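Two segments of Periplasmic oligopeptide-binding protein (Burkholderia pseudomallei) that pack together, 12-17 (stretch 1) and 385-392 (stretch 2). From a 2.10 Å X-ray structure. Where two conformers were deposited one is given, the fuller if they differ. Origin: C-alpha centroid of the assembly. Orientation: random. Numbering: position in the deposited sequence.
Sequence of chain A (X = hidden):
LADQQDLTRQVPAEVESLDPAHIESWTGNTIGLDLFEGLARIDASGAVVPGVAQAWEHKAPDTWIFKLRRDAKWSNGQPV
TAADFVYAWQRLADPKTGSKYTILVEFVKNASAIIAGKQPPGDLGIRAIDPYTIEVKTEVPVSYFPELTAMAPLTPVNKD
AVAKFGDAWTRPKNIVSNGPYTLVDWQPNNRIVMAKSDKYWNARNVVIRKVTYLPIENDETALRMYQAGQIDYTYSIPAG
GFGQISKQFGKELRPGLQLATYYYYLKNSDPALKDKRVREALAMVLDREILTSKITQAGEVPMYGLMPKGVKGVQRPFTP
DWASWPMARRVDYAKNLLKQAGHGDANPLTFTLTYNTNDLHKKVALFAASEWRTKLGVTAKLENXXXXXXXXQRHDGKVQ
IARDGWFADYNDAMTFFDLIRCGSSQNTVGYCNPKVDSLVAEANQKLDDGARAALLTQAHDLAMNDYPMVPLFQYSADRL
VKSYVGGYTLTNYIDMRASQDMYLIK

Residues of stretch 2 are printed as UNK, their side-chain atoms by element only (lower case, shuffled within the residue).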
# COMPACT_ATOMS: atom_id res chain seq x y z
N PRO A 12 5.14 7.81 -8.81
CA PRO A 12 4.06 7.82 -9.81
C PRO A 12 3.09 9.00 -9.69
O PRO A 12 2.29 9.22 -10.60
CB PRO A 12 3.33 6.50 -9.55
CG PRO A 12 3.57 6.24 -8.07
CD PRO A 12 4.99 6.72 -7.83
N ALA A 13 3.17 9.77 -8.61
CA ALA A 13 2.24 10.88 -8.40
C ALA A 13 2.71 11.77 -7.25
O ALA A 13 3.61 11.39 -6.49
CB ALA A 13 0.84 10.35 -8.12
N GLU A 14 2.12 12.96 -7.12
CA GLU A 14 2.37 13.83 -5.98
C GLU A 14 1.91 13.14 -4.70
O GLU A 14 0.81 12.60 -4.65
CB GLU A 14 1.63 15.16 -6.15
CG GLU A 14 1.64 16.07 -4.90
CD GLU A 14 3.02 16.62 -4.56
OE1 GLU A 14 3.95 16.49 -5.39
OE2 GLU A 14 3.18 17.16 -3.45
N VAL A 15 2.77 13.17 -3.68
CA VAL A 15 2.47 12.51 -2.40
C VAL A 15 1.28 13.18 -1.72
O VAL A 15 1.14 14.40 -1.78
CB VAL A 15 3.71 12.55 -1.45
CG1 VAL A 15 3.96 13.99 -0.92
CG2 VAL A 15 3.54 11.56 -0.31
N GLU A 16 0.43 12.39 -1.06
CA GLU A 16 -0.80 12.92 -0.46
C GLU A 16 -0.52 13.72 0.81
O GLU A 16 -1.25 14.65 1.15
CB GLU A 16 -1.82 11.81 -0.19
CG GLU A 16 -1.41 10.79 0.89
CD GLU A 16 -0.46 9.71 0.38
OE1 GLU A 16 -0.07 9.77 -0.81
OE2 GLU A 16 -0.13 8.79 1.15
N SER A 17 0.53 13.35 1.53
CA SER A 17 0.84 14.00 2.80
C SER A 17 2.21 13.52 3.26
O SER A 17 2.67 12.47 2.82
CB SER A 17 -0.22 13.62 3.84
OG SER A 17 0.08 14.11 5.13
N UNK A 385 -8.08 11.19 -13.54
CA UNK A 385 -7.83 12.24 -12.55
C UNK A 385 -6.47 12.05 -11.89
O UNK A 385 -5.83 11.00 -12.03
c UNK A 385 -8.88 12.22 -11.42
c UNK A 385 -8.83 10.91 -10.65
c UNK A 385 -10.28 12.47 -11.98
N UNK A 386 -6.03 13.07 -11.16
CA UNK A 386 -4.83 12.98 -10.34
C UNK A 386 -5.03 11.92 -9.25
O UNK A 386 -6.13 11.74 -8.72
o UNK A 386 -1.88 15.76 -7.57
c UNK A 386 -3.35 14.28 -8.73
o UNK A 386 -3.79 16.58 -8.29
c UNK A 386 -4.51 14.33 -9.69
c UNK A 386 -2.98 15.64 -8.15
N UNK A 387 -3.95 11.21 -8.90
CA UNK A 387 -4.05 10.13 -7.92
C UNK A 387 -4.62 10.54 -6.57
O UNK A 387 -5.43 9.82 -5.99
c UNK A 387 -2.03 8.24 -5.62
c UNK A 387 -2.07 7.14 -4.78
c UNK A 387 -2.82 6.02 -5.13
c UNK A 387 -2.68 9.45 -7.73
c UNK A 387 -2.73 8.25 -6.82
c UNK A 387 -3.48 7.13 -7.17
c UNK A 387 -3.52 6.01 -6.33
N UNK A 388 -4.20 11.70 -6.05
CA UNK A 388 -4.71 12.20 -4.77
C UNK A 388 -6.22 12.36 -4.80
O UNK A 388 -6.91 12.09 -3.82
c UNK A 388 -2.74 13.45 -3.70
c UNK A 388 -1.97 14.76 -3.81
c UNK A 388 -4.08 13.55 -4.41
n UNK A 388 -2.05 17.23 -3.51
c UNK A 388 -2.80 15.95 -3.37
N UNK A 389 -6.72 12.85 -5.93
CA UNK A 389 -8.15 13.04 -6.12
C UNK A 389 -8.85 11.68 -6.21
O UNK A 389 -9.90 11.48 -5.61
c UNK A 389 -8.43 13.87 -7.39
c UNK A 389 -8.02 15.32 -7.17
c UNK A 389 -9.91 13.76 -7.81
N UNK A 390 -8.25 10.76 -6.95
CA UNK A 390 -8.82 9.42 -7.07
C UNK A 390 -8.97 8.81 -5.68
O UNK A 390 -10.02 8.26 -5.37
c UNK A 390 -7.49 6.29 -9.00
c UNK A 390 -8.46 7.11 -8.15
c UNK A 390 -7.93 8.53 -7.94
c UNK A 390 -9.85 7.16 -8.79
N UNK A 391 -7.92 8.90 -4.86
CA UNK A 391 -7.98 8.33 -3.52
C UNK A 391 -9.16 8.89 -2.73
O UNK A 391 -9.90 8.13 -2.10
s UNK A 391 -4.28 7.48 -1.73
c UNK A 391 -3.85 9.21 -1.87
c UNK A 391 -5.69 7.38 -2.87
c UNK A 391 -6.67 8.54 -2.75
N UNK A 392 -9.33 10.21 -2.77
CA UNK A 392 -10.44 10.85 -2.06
C UNK A 392 -11.78 10.41 -2.62
O UNK A 392 -12.71 10.11 -1.88
n UNK A 392 -7.74 16.47 -0.79
c UNK A 392 -9.11 12.93 -1.39
c UNK A 392 -10.31 12.38 -2.14
c UNK A 392 -7.80 14.99 -0.76
c UNK A 392 -9.03 14.45 -1.48
O HOH W 1 -1.39 12.76 -6.59
O HOH W 2 0.24 13.74 -9.26
O HOH W 3 0.74 17.55 -1.95

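Position 385 carries three side-chain carbons, one bearing the other two. The fork sits at the first carbon. Its side chain is out of reach of stretch 1. The residue is Val385.

Position 386 has three carbons in a row, the third carrying two oxygens. The CA-to-CB bond points sideways, but the extended chain brings its end nearer, and one of the two oxygens lies 3.8 Å from Glu14 CB. This is a carboxylate on a two-carbon arm, so the residue is Glu386, and the oxygen is OE2. Glu386 holds the N-cap position, right before the helix.

Position 387 has one carbon followed by a ring of six carbons, with no hydroxyl oxygen. Its CB packs 3.7 Å from Ala13 CB, an apolar contact between two buried residues. Ala13 CB meets the ring obliquely. The residue is Phe387.

Position 388 has four carbons in a row ending in nitrogen. The chain runs along the backbone of stretch 1. Its second carbon is 3.8 Å from Glu16 CA, and its third is 3.6 Å from Glu14 O and 3.7 Å from Val15 O. These are packing contacts of the aliphatic part. The terminal nitrogen reaches a water instead. The residue is Lys388.

Position 389 has three carbons, forked at the first. It makes no contact with stretch 1. The residue is Val389.

Position 390 has four carbons, forked at the second. It too is out of reach. The fork one carbon further out than in Val389 gives Leu390.

Position 391 has two carbons, a sulfur and a last carbon, unbranched. The last carbon, beyond the sulfur, lies 3.7 Å from Glu16 CB. The thioether identifies Met391. Two conformers were deposited, and one is given.

Position 392 has four carbons in a row ending in nitrogen. It is exposed, does not contact stretch 1, and touches a crystal neighbour. The residue is Lys392.

The helix offers Phe387, Lys388 and Met391 to a stretch without regular secondary structure. The first and last are one turn apart, and Met391 N donates to Phe387 O at 2.9 Å. No direct hydrogen bond crosses the contact, so the polar links run through water. Water 1 lies within hydrogen-bonding distance of Glu14 O (2.9 Å) and Glu386 OE2 (3.2 Å) and accepts from Lys388 N at 3.1 Å. Water 3 accepts from Lys388 NZ at 3.2 Å and donates to Glu14 OE2 at 2.9 Å and Val15 O at 3.2 Å. The two stretches bury 290 Å² against each other, both sides summed.

Stretch 2 385-392: VEFKVLMK
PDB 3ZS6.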